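Local atomic coordinates of NHL Repeat Region of D. melanogaster Thin (Drosophila melanogaster, PDB entry 6D69), a protein that probably transfers ubiquitin to other proteins as a RING-type, zinc-binding enzyme, and is represented here by its NHL-repeat beta-propeller domain. Residues H67-F72 with D93-V98; Q105-D110 with V145-L150; H161-F166 with G184-P189; N206-Q211 with K234-V239. All coordinates share one frame; numbering follows the deposited sequence.

Contact 1. Residues H67-F72 with D93-V98; sequences HRVQVF and DCLAGV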
loop_
_atom_site.group_PDB
_atom_site.type_symbol
_atom_site.label_atom_id
_atom_site.label_comp_id
_atom_site.label_asym_id
_atom_site.label_seq_id
_atom_site.Cartn_x
_atom_site.Cartn_y
_atom_site.Cartn_z
ATOM N N HIS A 67 -0.494 -10.120 -13.427
ATOM C CA HIS A 67 -0.551 -11.269 -12.515
ATOM C C HIS A 67 0.820 -11.590 -11.937
ATOM O O HIS A 67 1.206 -12.757 -11.803
ATOM C CB HIS A 67 -1.141 -12.499 -13.220
ATOM C CG HIS A 67 -2.421 -12.204 -13.937
ATOM N ND1 HIS A 67 -3.566 -11.830 -13.275
ATOM C CD2 HIS A 67 -2.720 -12.145 -15.254
ATOM C CE1 HIS A 67 -4.518 -11.567 -14.144
ATOM N NE2 HIS A 67 -4.031 -11.755 -15.353
ATOM N N ARG A 68 1.561 -10.545 -11.573
ATOM C CA ARG A 68 2.936 -10.753 -11.149
ATOM C C ARG A 68 3.368 -9.632 -10.226
ATOM O O ARG A 68 2.764 -8.553 -10.182
ATOM C CB ARG A 68 3.889 -10.816 -12.348
ATOM C CG ARG A 68 3.972 -9.517 -13.122
ATOM C CD ARG A 68 4.999 -9.635 -14.230
ATOM N NE ARG A 68 5.082 -8.464 -15.096
ATOM C CZ ARG A 68 5.918 -8.389 -16.120
ATOM N NH1 ARG A 68 6.720 -9.413 -16.379
ATOM N NH2 ARG A 68 5.962 -7.313 -16.889
ATOM N N VAL A 69 4.442 -9.916 -9.505
ATOM C CA VAL A 69 5.210 -8.917 -8.771
ATOM C C VAL A 69 6.518 -8.699 -9.513
ATOM O O VAL A 69 7.115 -9.666 -10.017
ATOM C CB VAL A 69 5.488 -9.373 -7.331
ATOM C CG1 VAL A 69 6.510 -8.484 -6.709
ATOM C CG2 VAL A 69 4.224 -9.375 -6.550
ATOM N N GLN A 70 6.959 -7.435 -9.591
ATOM C CA GLN A 70 8.287 -7.102 -10.111
ATOM C C GLN A 70 9.086 -6.334 -9.064
ATOM O O GLN A 70 8.541 -5.475 -8.359
ATOM C CB GLN A 70 8.205 -6.264 -11.374
ATOM C CG GLN A 70 7.461 -6.883 -12.520
ATOM C CD GLN A 70 7.507 -5.978 -13.742
ATOM O OE1 GLN A 70 8.551 -5.787 -14.348
ATOM N NE2 GLN A 70 6.387 -5.400 -14.081
ATOM N N VAL A 71 10.388 -6.632 -8.972
ATOM C CA VAL A 71 11.252 -6.056 -7.950
ATOM C C VAL A 71 12.382 -5.300 -8.621
ATOM O O VAL A 71 12.997 -5.784 -9.576
ATOM C CB VAL A 71 11.794 -7.121 -6.980
ATOM C CG1 VAL A 71 12.615 -6.466 -5.879
ATOM C CG2 VAL A 71 10.650 -7.857 -6.324
ATOM N N PHE A 72 12.642 -4.100 -8.114
ATOM C CA PHE A 72 13.670 -3.202 -8.620
ATOM C C PHE A 72 14.518 -2.730 -7.454
ATOM O O PHE A 72 14.037 -2.637 -6.317
ATOM C CB PHE A 72 13.103 -1.942 -9.298
ATOM C CG PHE A 72 12.136 -2.199 -10.422
ATOM C CD1 PHE A 72 10.794 -2.473 -10.160
ATOM C CD2 PHE A 72 12.532 -2.080 -11.735
ATOM C CE1 PHE A 72 9.893 -2.649 -11.202
ATOM C CE2 PHE A 72 11.647 -2.274 -12.741
ATOM C CZ PHE A 72 10.323 -2.565 -12.473
ATOM N N ASP A 93 -4.437 -14.269 -9.266
ATOM C CA ASP A 93 -5.424 -13.838 -10.235
ATOM C C ASP A 93 -5.177 -12.357 -10.444
ATOM O O ASP A 93 -4.374 -12.023 -11.307
ATOM C CB ASP A 93 -6.853 -14.158 -9.839
ATOM C CG ASP A 93 -7.809 -13.999 -11.030
ATOM O OD1 ASP A 93 -7.712 -12.938 -11.699
ATOM O OD2 ASP A 93 -8.593 -14.948 -11.342
ATOM N N CYS A 94 -5.768 -11.438 -9.704
ATOM C CA CYS A 94 -5.544 -10.022 -10.054
ATOM C C CYS A 94 -5.075 -9.274 -8.798
ATOM O O CYS A 94 -5.774 -8.437 -8.222
ATOM C CB CYS A 94 -6.787 -9.390 -10.726
ATOM S SG CYS A 94 -6.439 -7.953 -11.846
ATOM N N LEU A 95 -3.830 -9.555 -8.418
ATOM C CA LEU A 95 -3.313 -9.124 -7.128
ATOM C C LEU A 95 -3.283 -7.610 -7.021
ATOM O O LEU A 95 -3.074 -6.898 -8.006
ATOM C CB LEU A 95 -1.906 -9.703 -6.893
ATOM C CG LEU A 95 -0.707 -9.462 -7.831
ATOM C CD1 LEU A 95 -0.170 -8.156 -7.580
ATOM C CD2 LEU A 95 0.427 -10.436 -7.559
ATOM N N ALA A 96 -3.513 -7.120 -5.824
ATOM C CA ALA A 96 -3.495 -5.687 -5.606
ATOM C C ALA A 96 -2.474 -5.224 -4.582
ATOM O O ALA A 96 -1.822 -4.200 -4.787
ATOM C CB ALA A 96 -4.865 -5.252 -5.159
ATOM N N GLY A 97 -2.339 -5.926 -3.471
ATOM C CA GLY A 97 -1.505 -5.492 -2.370
ATOM C C GLY A 97 -0.257 -6.346 -2.277
ATOM O O GLY A 97 -0.267 -7.527 -2.627
ATOM N N VAL A 98 0.826 -5.733 -1.809
ATOM C CA VAL A 98 2.084 -6.429 -1.622
ATOM C C VAL A 98 2.832 -5.798 -0.462
ATOM O O VAL A 98 2.592 -4.645 -0.081
ATOM C CB VAL A 98 2.912 -6.424 -2.918
ATOM C CG1 VAL A 98 3.244 -4.987 -3.342
ATOM C CG2 VAL A 98 4.135 -7.272 -2.759
#
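D93 meets the imidazole of H67 where one blade of the propeller gives way to the next. Its carbonyl oxygen is modelled implausibly close to that ring, so no bond can be read from it. The placement of both groups is therefore doubtful; as modelled, D93 OD1 is 4.2 Å from H67 CE1, and with the same reserve the backbone of C94 passes the ring edge. L95 then turns the contact apolar and carries it on firmer ground. Its CG sits between the backbone N and the carbonyl carbon (chi1 58°), which sends the isobutyl group across V69 at about a right angle. L95 CD2 lies 4.1 Å from V69 CG2, and the other branch, CD1, lies 3.9 Å from R68 O. V98 completes the patch: its CG2 approaches the same V69 methyl, CG2, at 4.3 Å. R68 itself heads the other way, to salt bridges with D63 and E81. Among the neighbouring strands, 68-72 is bonded between 59-63 and 78-85; V60 and A62 of the former line the apolar patch from one blade, and I108 of strand 106-110 meets V69 and L95 from the next.

Contact 2. Residues Q105-D110 with V145-L150; sequences QYIIAD and VTTDAL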
loop_
_atom_site.group_PDB
_atom_site.type_symbol
_atom_site.label_atom_id
_atom_site.label_comp_id
_atom_site.label_asym_id
_atom_site.label_seq_id
_atom_site.Cartn_x
_atom_site.Cartn_y
_atom_site.Cartn_z
ATOM N N GLN A 105 10.684 -11.892 3.077
ATOM C CA GLN A 105 9.742 -12.689 2.317
ATOM C C GLN A 105 8.572 -11.797 1.849
ATOM O O GLN A 105 8.271 -10.744 2.439
ATOM C CB GLN A 105 9.310 -13.923 3.147
ATOM C CG GLN A 105 8.907 -13.649 4.592
ATOM C CD GLN A 105 8.652 -14.926 5.400
ATOM O OE1 GLN A 105 9.442 -15.864 5.357
ATOM N NE2 GLN A 105 7.532 -14.965 6.110
ATOM N N TYR A 106 7.999 -12.180 0.706
ATOM C CA TYR A 106 7.032 -11.371 -0.028
ATOM C C TYR A 106 5.617 -11.791 0.352
ATOM O O TYR A 106 5.287 -12.982 0.325
ATOM C CB TYR A 106 7.230 -11.504 -1.550
ATOM C CG TYR A 106 8.461 -10.840 -2.043
ATOM C CD1 TYR A 106 8.516 -9.476 -2.192
ATOM C CD2 TYR A 106 9.585 -11.567 -2.325
ATOM C CE1 TYR A 106 9.666 -8.862 -2.616
ATOM C CE2 TYR A 106 10.723 -10.968 -2.748
ATOM C CZ TYR A 106 10.766 -9.623 -2.898
ATOM O OH TYR A 106 11.931 -9.040 -3.323
ATOM N N ILE A 107 4.776 -10.817 0.669
ATOM C CA ILE A 107 3.441 -11.082 1.179
ATOM C C ILE A 107 2.409 -10.455 0.231
ATOM O O ILE A 107 2.260 -9.227 0.188
ATOM C CB ILE A 107 3.311 -10.555 2.608
ATOM C CG1 ILE A 107 4.462 -11.151 3.446
ATOM C CG2 ILE A 107 1.947 -10.893 3.182
ATOM C CD1 ILE A 107 4.597 -10.540 4.870
ATOM N N ILE A 108 1.689 -11.300 -0.513
ATOM C CA ILE A 108 0.807 -10.883 -1.610
ATOM C C ILE A 108 -0.651 -11.102 -1.223
ATOM O O ILE A 108 -1.040 -12.199 -0.788
ATOM C CB ILE A 108 1.110 -11.640 -2.920
ATOM C CG1 ILE A 108 2.372 -11.130 -3.603
ATOM C CG2 ILE A 108 0.005 -11.441 -3.916
ATOM C CD1 ILE A 108 3.697 -11.567 -2.952
ATOM N N ALA A 109 -1.463 -10.068 -1.429
ATOM C CA ALA A 109 -2.917 -10.174 -1.362
ATOM C C ALA A 109 -3.368 -10.595 -2.757
ATOM O O ALA A 109 -3.366 -9.801 -3.702
ATOM C CB ALA A 109 -3.558 -8.855 -0.931
ATOM N N ASP A 110 -3.734 -11.859 -2.891
ATOM C CA ASP A 110 -4.117 -12.406 -4.181
ATOM C C ASP A 110 -5.617 -12.176 -4.287
ATOM O O ASP A 110 -6.432 -13.038 -3.953
ATOM C CB ASP A 110 -3.715 -13.871 -4.273
ATOM C CG ASP A 110 -3.911 -14.427 -5.641
ATOM O OD1 ASP A 110 -4.317 -13.623 -6.515
ATOM O OD2 ASP A 110 -3.675 -15.649 -5.824
ATOM N N VAL A 145 -2.195 -5.110 1.769
ATOM C CA VAL A 145 -1.571 -5.856 2.862
ATOM C C VAL A 145 -0.255 -5.199 3.307
ATOM O O VAL A 145 0.384 -4.446 2.563
ATOM C CB VAL A 145 -1.355 -7.342 2.459
ATOM C CG1 VAL A 145 -0.342 -7.511 1.324
ATOM C CG2 VAL A 145 -0.946 -8.172 3.622
ATOM N N THR A 146 0.126 -5.481 4.557
ATOM C CA THR A 146 1.365 -4.973 5.155
ATOM C C THR A 146 1.781 -5.838 6.353
ATOM O O THR A 146 1.103 -6.793 6.740
ATOM C CB THR A 146 1.233 -3.517 5.604
ATOM O OG1 THR A 146 2.555 -2.992 5.761
ATOM C CG2 THR A 146 0.481 -3.412 6.931
ATOM N N THR A 147 2.888 -5.443 6.978
ATOM C CA THR A 147 3.608 -6.257 7.949
ATOM C C THR A 147 3.988 -5.367 9.115
ATOM O O THR A 147 4.321 -4.204 8.908
ATOM C CB THR A 147 4.889 -6.871 7.304
ATOM O OG1 THR A 147 4.515 -7.906 6.386
ATOM C CG2 THR A 147 5.794 -7.442 8.309
ATOM N N ASP A 148 3.952 -5.893 10.331
ATOM C CA ASP A 148 4.484 -5.158 11.470
ATOM C C ASP A 148 5.856 -5.725 11.838
ATOM O O ASP A 148 6.348 -6.676 11.229
ATOM C CB ASP A 148 3.546 -5.194 12.670
ATOM C CG ASP A 148 3.536 -6.563 13.375
ATOM O OD1 ASP A 148 4.190 -7.532 12.887
ATOM O OD2 ASP A 148 2.868 -6.664 14.427
ATOM N N ALA A 149 6.475 -5.148 12.871
ATOM C CA ALA A 149 7.869 -5.467 13.130
ATOM C C ALA A 149 8.047 -6.950 13.442
ATOM O O ALA A 149 9.041 -7.572 13.017
ATOM C CB ALA A 149 8.378 -4.587 14.258
ATOM N N LEU A 150 7.065 -7.551 14.112
ATOM C CA LEU A 150 7.131 -8.962 14.492
ATOM C C LEU A 150 6.677 -9.936 13.389
ATOM O O LEU A 150 6.658 -11.158 13.607
ATOM C CB LEU A 150 6.322 -9.165 15.773
ATOM C CG LEU A 150 6.869 -8.394 16.993
ATOM C CD1 LEU A 150 5.999 -8.611 18.217
ATOM C CD2 LEU A 150 8.305 -8.839 17.292
#
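I107 and V145 face each other between two successive blades of the beta-propeller, a fold in which sheets pack face against face round a central axis. Strands 106-110 and 145-147 run nearly antiparallel, at 156°, yet their axes stay 7.2 Å apart and no hydrogen bond joins them: side chains, not backbone, make this junction. Following strand 106-110, the first residue to reach across is I107. Its two branches divide the work. CG2, anti to the backbone N, lies 4.0 Å from V145 CG2, while the longer arm, extended through chi2 of 171°, carries CD1 over to the hydroxyl OG1 of T147. The isoleucine crosses both of these partners at about a right angle. I153, from the strand beside 145-147, also touches I107 and V145, so the apolar patch widens into the second blade. I108 turns its side chain away from V145, to the other face of the sheet, where it touches L95 of the run into its own blade and V69 of the preceding one. With A109 the chain faces V145 again, and here the backbones come nearest, CA to CA 6.2 Å. I116 of the adjoining strand supports both A109 and I107 from their own sheet. The valine enters between these two residues: V145 CG1 packs against the I107 carbonyl and lies 4.2 Å from A109 CB.

Contact 3. Residues H161-F166 with G184-P189; sequences HRVQVF and GQLEHP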
loop_
_atom_site.group_PDB
_atom_site.type_symbol
_atom_site.label_atom_id
_atom_site.label_comp_id
_atom_site.label_asym_id
_atom_site.label_seq_id
_atom_site.Cartn_x
_atom_site.Cartn_y
_atom_site.Cartn_z
ATOM N N HIS A 161 -15.146 -4.792 4.724
ATOM C CA HIS A 161 -15.100 -3.529 5.450
ATOM C C HIS A 161 -14.394 -3.669 6.806
ATOM O O HIS A 161 -14.757 -3.018 7.792
ATOM C CB HIS A 161 -16.524 -2.952 5.571
ATOM C CG HIS A 161 -17.239 -2.949 4.262
ATOM N ND1 HIS A 161 -17.107 -1.922 3.353
ATOM C CD2 HIS A 161 -18.004 -3.890 3.661
ATOM C CE1 HIS A 161 -17.783 -2.217 2.258
ATOM N NE2 HIS A 161 -18.338 -3.404 2.422
ATOM N N ARG A 162 -13.328 -4.473 6.828
ATOM C CA ARG A 162 -12.610 -4.791 8.062
ATOM C C ARG A 162 -11.121 -5.030 7.805
ATOM O O ARG A 162 -10.669 -5.232 6.673
ATOM C CB ARG A 162 -13.187 -6.052 8.729
ATOM C CG ARG A 162 -12.940 -7.336 7.903
ATOM C CD ARG A 162 -13.697 -8.515 8.507
ATOM N NE ARG A 162 -13.658 -9.689 7.648
ATOM C CZ ARG A 162 -14.084 -10.889 8.026
ATOM N NH1 ARG A 162 -14.606 -11.065 9.244
ATOM N NH2 ARG A 162 -13.981 -11.913 7.182
ATOM N N VAL A 163 -10.372 -5.058 8.899
ATOM C CA VAL A 163 -8.969 -5.445 8.894
ATOM C C VAL A 163 -8.828 -6.742 9.674
ATOM O O VAL A 163 -9.299 -6.838 10.808
ATOM C CB VAL A 163 -8.091 -4.328 9.497
ATOM C CG1 VAL A 163 -6.656 -4.696 9.411
ATOM C CG2 VAL A 163 -8.336 -2.969 8.788
ATOM N N GLN A 164 -8.201 -7.739 9.062
ATOM C CA GLN A 164 -7.863 -8.994 9.732
ATOM C C GLN A 164 -6.355 -9.112 9.896
ATOM O O GLN A 164 -5.604 -8.922 8.930
ATOM C CB GLN A 164 -8.372 -10.205 8.948
ATOM C CG GLN A 164 -9.924 -10.310 8.788
ATOM C CD GLN A 164 -10.331 -11.605 8.074
ATOM O OE1 GLN A 164 -10.255 -12.693 8.655
ATOM N NE2 GLN A 164 -10.759 -11.490 6.809
ATOM N N VAL A 165 -5.909 -9.449 11.104
ATOM C CA VAL A 165 -4.491 -9.614 11.383
ATOM C C VAL A 165 -4.195 -11.075 11.643
ATOM O O VAL A 165 -4.926 -11.747 12.374
ATOM C CB VAL A 165 -4.033 -8.735 12.558
ATOM C CG1 VAL A 165 -4.488 -7.304 12.309
ATOM C CG2 VAL A 165 -4.586 -9.208 13.831
ATOM N N PHE A 166 -3.109 -11.557 11.043
ATOM C CA PHE A 166 -2.652 -12.935 11.155
ATOM C C PHE A 166 -1.223 -13.054 11.687
ATOM O O PHE A 166 -0.438 -12.106 11.703
ATOM C CB PHE A 166 -2.702 -13.624 9.798
ATOM C CG PHE A 166 -4.045 -13.628 9.176
ATOM C CD1 PHE A 166 -4.785 -14.789 9.121
ATOM C CD2 PHE A 166 -4.565 -12.473 8.625
ATOM C CE1 PHE A 166 -6.007 -14.801 8.524
ATOM C CE2 PHE A 166 -5.780 -12.483 8.032
ATOM C CZ PHE A 166 -6.504 -13.649 7.976
ATOM N N GLY A 184 -14.484 4.120 14.211
ATOM C CA GLY A 184 -14.030 2.748 14.165
ATOM C C GLY A 184 -14.619 1.926 13.047
ATOM O O GLY A 184 -14.286 0.742 12.920
ATOM N N GLN A 185 -15.479 2.500 12.228
ATOM C CA GLN A 185 -16.015 1.774 11.092
ATOM C C GLN A 185 -15.249 2.138 9.815
ATOM O O GLN A 185 -14.457 3.094 9.760
ATOM C CB GLN A 185 -17.515 2.066 10.940
ATOM C CG GLN A 185 -18.361 1.678 12.161
ATOM C CD GLN A 185 -19.823 2.075 12.024
ATOM O OE1 GLN A 185 -20.147 3.245 11.832
ATOM N NE2 GLN A 185 -20.707 1.097 12.102
ATOM N N LEU A 186 -15.504 1.341 8.775
ATOM C CA LEU A 186 -14.826 1.448 7.494
ATOM C C LEU A 186 -15.810 1.203 6.356
ATOM O O LEU A 186 -16.748 0.411 6.484
ATOM C CB LEU A 186 -13.672 0.427 7.389
ATOM C CG LEU A 186 -12.625 0.425 8.508
ATOM C CD1 LEU A 186 -11.707 -0.779 8.357
ATOM C CD2 LEU A 186 -11.826 1.745 8.519
ATOM N N GLU A 187 -15.575 1.875 5.228
ATOM C CA GLU A 187 -16.288 1.588 3.987
ATOM C C GLU A 187 -15.277 1.406 2.852
ATOM O O GLU A 187 -14.667 2.371 2.381
ATOM C CB GLU A 187 -17.313 2.674 3.648
ATOM C CG GLU A 187 -18.234 2.213 2.450
ATOM C CD GLU A 187 -19.292 3.212 2.041
ATOM O OE1 GLU A 187 -19.697 4.064 2.866
ATOM O OE2 GLU A 187 -19.711 3.135 0.869
ATOM N N HIS A 188 -15.124 0.165 2.411
ATOM C CA HIS A 188 -14.268 -0.184 1.281
ATOM C C HIS A 188 -12.834 0.301 1.473
ATOM O O HIS A 188 -12.322 1.085 0.670
ATOM C CB HIS A 188 -14.862 0.366 -0.009
ATOM C CG HIS A 188 -16.010 -0.440 -0.508
ATOM N ND1 HIS A 188 -17.246 0.104 -0.753
ATOM C CD2 HIS A 188 -16.115 -1.762 -0.776
ATOM C CE1 HIS A 188 -18.061 -0.848 -1.173
ATOM N NE2 HIS A 188 -17.398 -1.990 -1.194
ATOM N N PRO A 189 -12.148 -0.168 2.526
ATOM C CA PRO A 189 -10.775 0.262 2.764
ATOM C C PRO A 189 -9.846 -0.451 1.805
ATOM O O PRO A 189 -9.902 -1.672 1.678
ATOM C CB PRO A 189 -10.516 -0.168 4.208
ATOM C CG PRO A 189 -11.415 -1.357 4.426
ATOM C CD PRO A 189 -12.594 -1.161 3.530
#
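H161 and H188 extend side by side in the same direction, but their rings are turned against each other in an edge-to-face pair. The edge of H161 is directed at the face of H188: CE1 of H161 stands 3.4 Å above the H188 plane, over its centre, with the planes 59° apart. The centroids are 4.5 Å from each other. The CG of H161 lies beside its backbone N, opposite the carbonyl carbon (chi1 -49°), which brings the end of the ring to H188. What fixes the ring of H161 in this attitude is a second grip at its neighbouring atom. The backbone N of H188 donates to H161 ND1 over 3.0 Å, nearly straight at 161°, although the donor is tilted somewhat from the plane of the imidazole. One residue thus supplies both the N-H that holds the first ring and the aromatic face that receives its edge.

Beneath the rings the contact becomes apolar. L186 lies along the backbone of H161, with L186 CB 3.6 Å from H161 O. Its chain leads on to V163, where L186 CD1 meets V163 CG2 at 4.0 Å. P189 closes over the main chain from the far end of its segment, its CD 3.9 Å from H161 CA. V202 of strand 199-204 touches V163, L186 and P189, carrying the patch into the following blade, while the carboxylate of E187 bonds to N206.

Because ND1 of H161 accepts this bond, it should carry no proton; the ring is then probably the neutral form protonated on NE2, whose somewhat polarised CE1-H is directed at the H188 face.

Contact 4. Residues N206-Q211 with K234-V239; sequences NNHRIQ and KFPRGV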
loop_
_atom_site.group_PDB
_atom_site.type_symbol
_atom_site.label_atom_id
_atom_site.label_comp_id
_atom_site.label_asym_id
_atom_site.label_seq_id
_atom_site.Cartn_x
_atom_site.Cartn_y
_atom_site.Cartn_z
ATOM N N ASN A 206 -14.194 5.210 1.146
ATOM C CA ASN A 206 -15.463 5.854 0.875
ATOM C C ASN A 206 -15.871 6.814 1.993
ATOM O O ASN A 206 -16.681 7.720 1.751
ATOM C CB ASN A 206 -16.502 4.757 0.602
ATOM C CG ASN A 206 -16.339 4.137 -0.799
ATOM O OD1 ASN A 206 -15.379 4.427 -1.513
ATOM N ND2 ASN A 206 -17.277 3.277 -1.189
ATOM N N ASN A 207 -15.286 6.687 3.182
ATOM C CA ASN A 207 -15.445 7.693 4.223
ATOM C C ASN A 207 -14.464 8.856 4.098
ATOM O O ASN A 207 -14.447 9.722 4.977
ATOM C CB ASN A 207 -15.306 7.051 5.606
ATOM C CG ASN A 207 -16.553 6.312 6.039
ATOM O OD1 ASN A 207 -17.627 6.892 6.079
ATOM N ND2 ASN A 207 -16.417 5.038 6.381
ATOM N N HIS A 208 -13.627 8.880 3.059
ATOM C CA HIS A 208 -12.749 10.016 2.734
ATOM C C HIS A 208 -11.946 10.513 3.937
ATOM O O HIS A 208 -11.949 11.707 4.255
ATOM C CB HIS A 208 -13.566 11.157 2.139
ATOM C CG HIS A 208 -14.486 10.697 1.066
ATOM N ND1 HIS A 208 -14.040 10.300 -0.174
ATOM C CD2 HIS A 208 -15.821 10.488 1.076
ATOM C CE1 HIS A 208 -15.069 9.901 -0.897
ATOM N NE2 HIS A 208 -16.162 10.006 -0.162
ATOM N N ARG A 209 -11.201 9.587 4.551
ATOM C CA ARG A 209 -10.559 9.771 5.848
ATOM C C ARG A 209 -9.500 8.692 5.995
ATOM O O ARG A 209 -9.601 7.619 5.397
ATOM C CB ARG A 209 -11.563 9.674 7.038
ATOM C CG ARG A 209 -12.322 8.335 7.121
ATOM C CD ARG A 209 -12.615 7.797 8.521
ATOM N NE ARG A 209 -13.886 8.241 9.107
ATOM C CZ ARG A 209 -14.847 7.447 9.595
ATOM N NH1 ARG A 209 -14.756 6.133 9.595
ATOM N NH2 ARG A 209 -15.945 7.995 10.094
ATOM N N ILE A 210 -8.489 8.987 6.797
ATOM C CA ILE A 210 -7.519 7.986 7.238
ATOM C C ILE A 210 -7.862 7.616 8.673
ATOM O O ILE A 210 -8.000 8.499 9.534
ATOM C CB ILE A 210 -6.073 8.514 7.131
ATOM C CG1 ILE A 210 -5.707 8.909 5.690
ATOM C CG2 ILE A 210 -5.079 7.501 7.610
ATOM C CD1 ILE A 210 -5.781 7.803 4.707
ATOM N N GLN A 211 -7.989 6.316 8.929
ATOM C CA GLN A 211 -8.304 5.775 10.257
ATOM C C GLN A 211 -7.064 5.165 10.901
ATOM O O GLN A 211 -6.380 4.338 10.274
ATOM C CB GLN A 211 -9.376 4.681 10.177
ATOM C CG GLN A 211 -10.827 5.122 9.971
ATOM C CD GLN A 211 -11.392 5.751 11.192
ATOM O OE1 GLN A 211 -10.950 6.831 11.591
ATOM N NE2 GLN A 211 -12.372 5.088 11.812
ATOM N N LYS A 234 -10.592 12.821 -1.399
ATOM C CA LYS A 234 -11.622 12.203 -2.225
ATOM C C LYS A 234 -11.116 10.809 -2.563
ATOM O O LYS A 234 -10.239 10.655 -3.420
ATOM C CB LYS A 234 -11.874 12.994 -3.499
ATOM C CG LYS A 234 -12.301 14.395 -3.329
ATOM C CD LYS A 234 -13.673 14.529 -2.766
ATOM C CE LYS A 234 -14.042 16.020 -2.870
ATOM N NZ LYS A 234 -15.317 16.436 -2.196
ATOM N N PHE A 235 -11.648 9.808 -1.875
ATOM C CA PHE A 235 -11.344 8.404 -2.120
ATOM C C PHE A 235 -9.865 8.091 -1.949
ATOM O O PHE A 235 -9.201 7.636 -2.887
ATOM C CB PHE A 235 -11.838 8.025 -3.509
ATOM C CG PHE A 235 -13.323 8.182 -3.653
ATOM C CD1 PHE A 235 -14.193 7.238 -3.094
ATOM C CD2 PHE A 235 -13.860 9.293 -4.286
ATOM C CE1 PHE A 235 -15.559 7.391 -3.192
ATOM C CE2 PHE A 235 -15.230 9.442 -4.373
ATOM C CZ PHE A 235 -16.068 8.492 -3.834
ATOM N N PRO A 236 -9.320 8.283 -0.751
ATOM C CA PRO A 236 -7.919 7.927 -0.527
ATOM C C PRO A 236 -7.623 6.489 -0.924
ATOM O O PRO A 236 -8.385 5.564 -0.623
ATOM C CB PRO A 236 -7.736 8.126 0.981
ATOM C CG PRO A 236 -9.148 8.001 1.565
ATOM C CD PRO A 236 -10.016 8.628 0.507
ATOM N N ARG A 237 -6.478 6.305 -1.581
ATOM C CA ARG A 237 -5.998 4.966 -1.895
ATOM C C ARG A 237 -4.738 4.675 -1.068
ATOM O O ARG A 237 -4.853 4.515 0.142
ATOM C CB ARG A 237 -5.801 4.808 -3.406
ATOM C CG ARG A 237 -7.142 4.837 -4.222
ATOM C CD ARG A 237 -7.831 3.457 -4.384
ATOM N NE ARG A 237 -9.188 3.521 -4.907
ATOM C CZ ARG A 237 -10.235 3.908 -4.178
ATOM N NH1 ARG A 237 -10.081 4.289 -2.925
ATOM N NH2 ARG A 237 -11.446 3.936 -4.693
ATOM N N GLY A 238 -3.550 4.612 -1.664
ATOM C CA GLY A 238 -2.372 4.169 -0.918
ATOM C C GLY A 238 -2.049 5.040 0.288
ATOM O O GLY A 238 -2.246 6.259 0.293
ATOM N N VAL A 239 -1.534 4.391 1.335
ATOM C CA VAL A 239 -0.970 5.074 2.495
ATOM C C VAL A 239 0.385 4.468 2.838
ATOM O O VAL A 239 0.585 3.246 2.767
ATOM C CB VAL A 239 -1.864 4.993 3.748
ATOM C CG1 VAL A 239 -2.942 5.937 3.663
ATOM C CG2 VAL A 239 -2.379 3.550 3.907
HETATM O O HOH W 1 -14.244 3.884 -3.808
#
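OD1 of N206 is approached from two directions across this contact. A water donates to it over 2.6 Å, and the edge of the F235 ring meets it in the ring plane, with OD1 3.4 Å from F235 CE1. The same water accepts from NH2 of R237 at 2.9 Å and so bridges the two segments; NH1 of that guanidinium bonds to S205 and only weakly to P236 O. A more direct link lies at H208, whose ND1 accepts the backbone N-H of F235 over 3.0 Å. The bond is fairly straight, its donor almost exactly in the imidazole plane. With CG anti to the carbonyl carbon (chi1 -48°), H208 presents its edge to F235 in a T-shaped pair, the planes at 80° and H208 CE1 over the centre of the phenyl face. P236 CD rests 3.8 Å from H208 CA. Farther in, I210 CD1 reaches V239 CG1 at 3.6 Å and P236 CB at 4.2 Å, while V249 touches all three of these apolar residues. A histidine at the head of the third strand of one blade, accepting a backbone N-H just before the first strand of the next, ties adjacent blades of the NHL-repeat beta-propeller.

Taken together, the four contacts illustrate how a propeller reuses similar side-chain packing between blades. Contacts 1, 3 and 4 each set a histidine and the strand after it against the chain entering the following blade, the histidine bond being established in contacts 3 and 4; contact 2 packs the second strand of one blade against the first strand of the next. Contacts 1 and 2 adjoin, their centres 12 Å apart: D93 N lies 2.8 Å from D110 OD1, and strands 97-100 and 106-110 pair in one sheet. Contacts 3 and 4 are equally close, with E187 O and N206 N 3.1 Å apart. Contacts 2 and 3 share a blade without touching, while contacts 1 and 4 lie about 22 Å apart between centres.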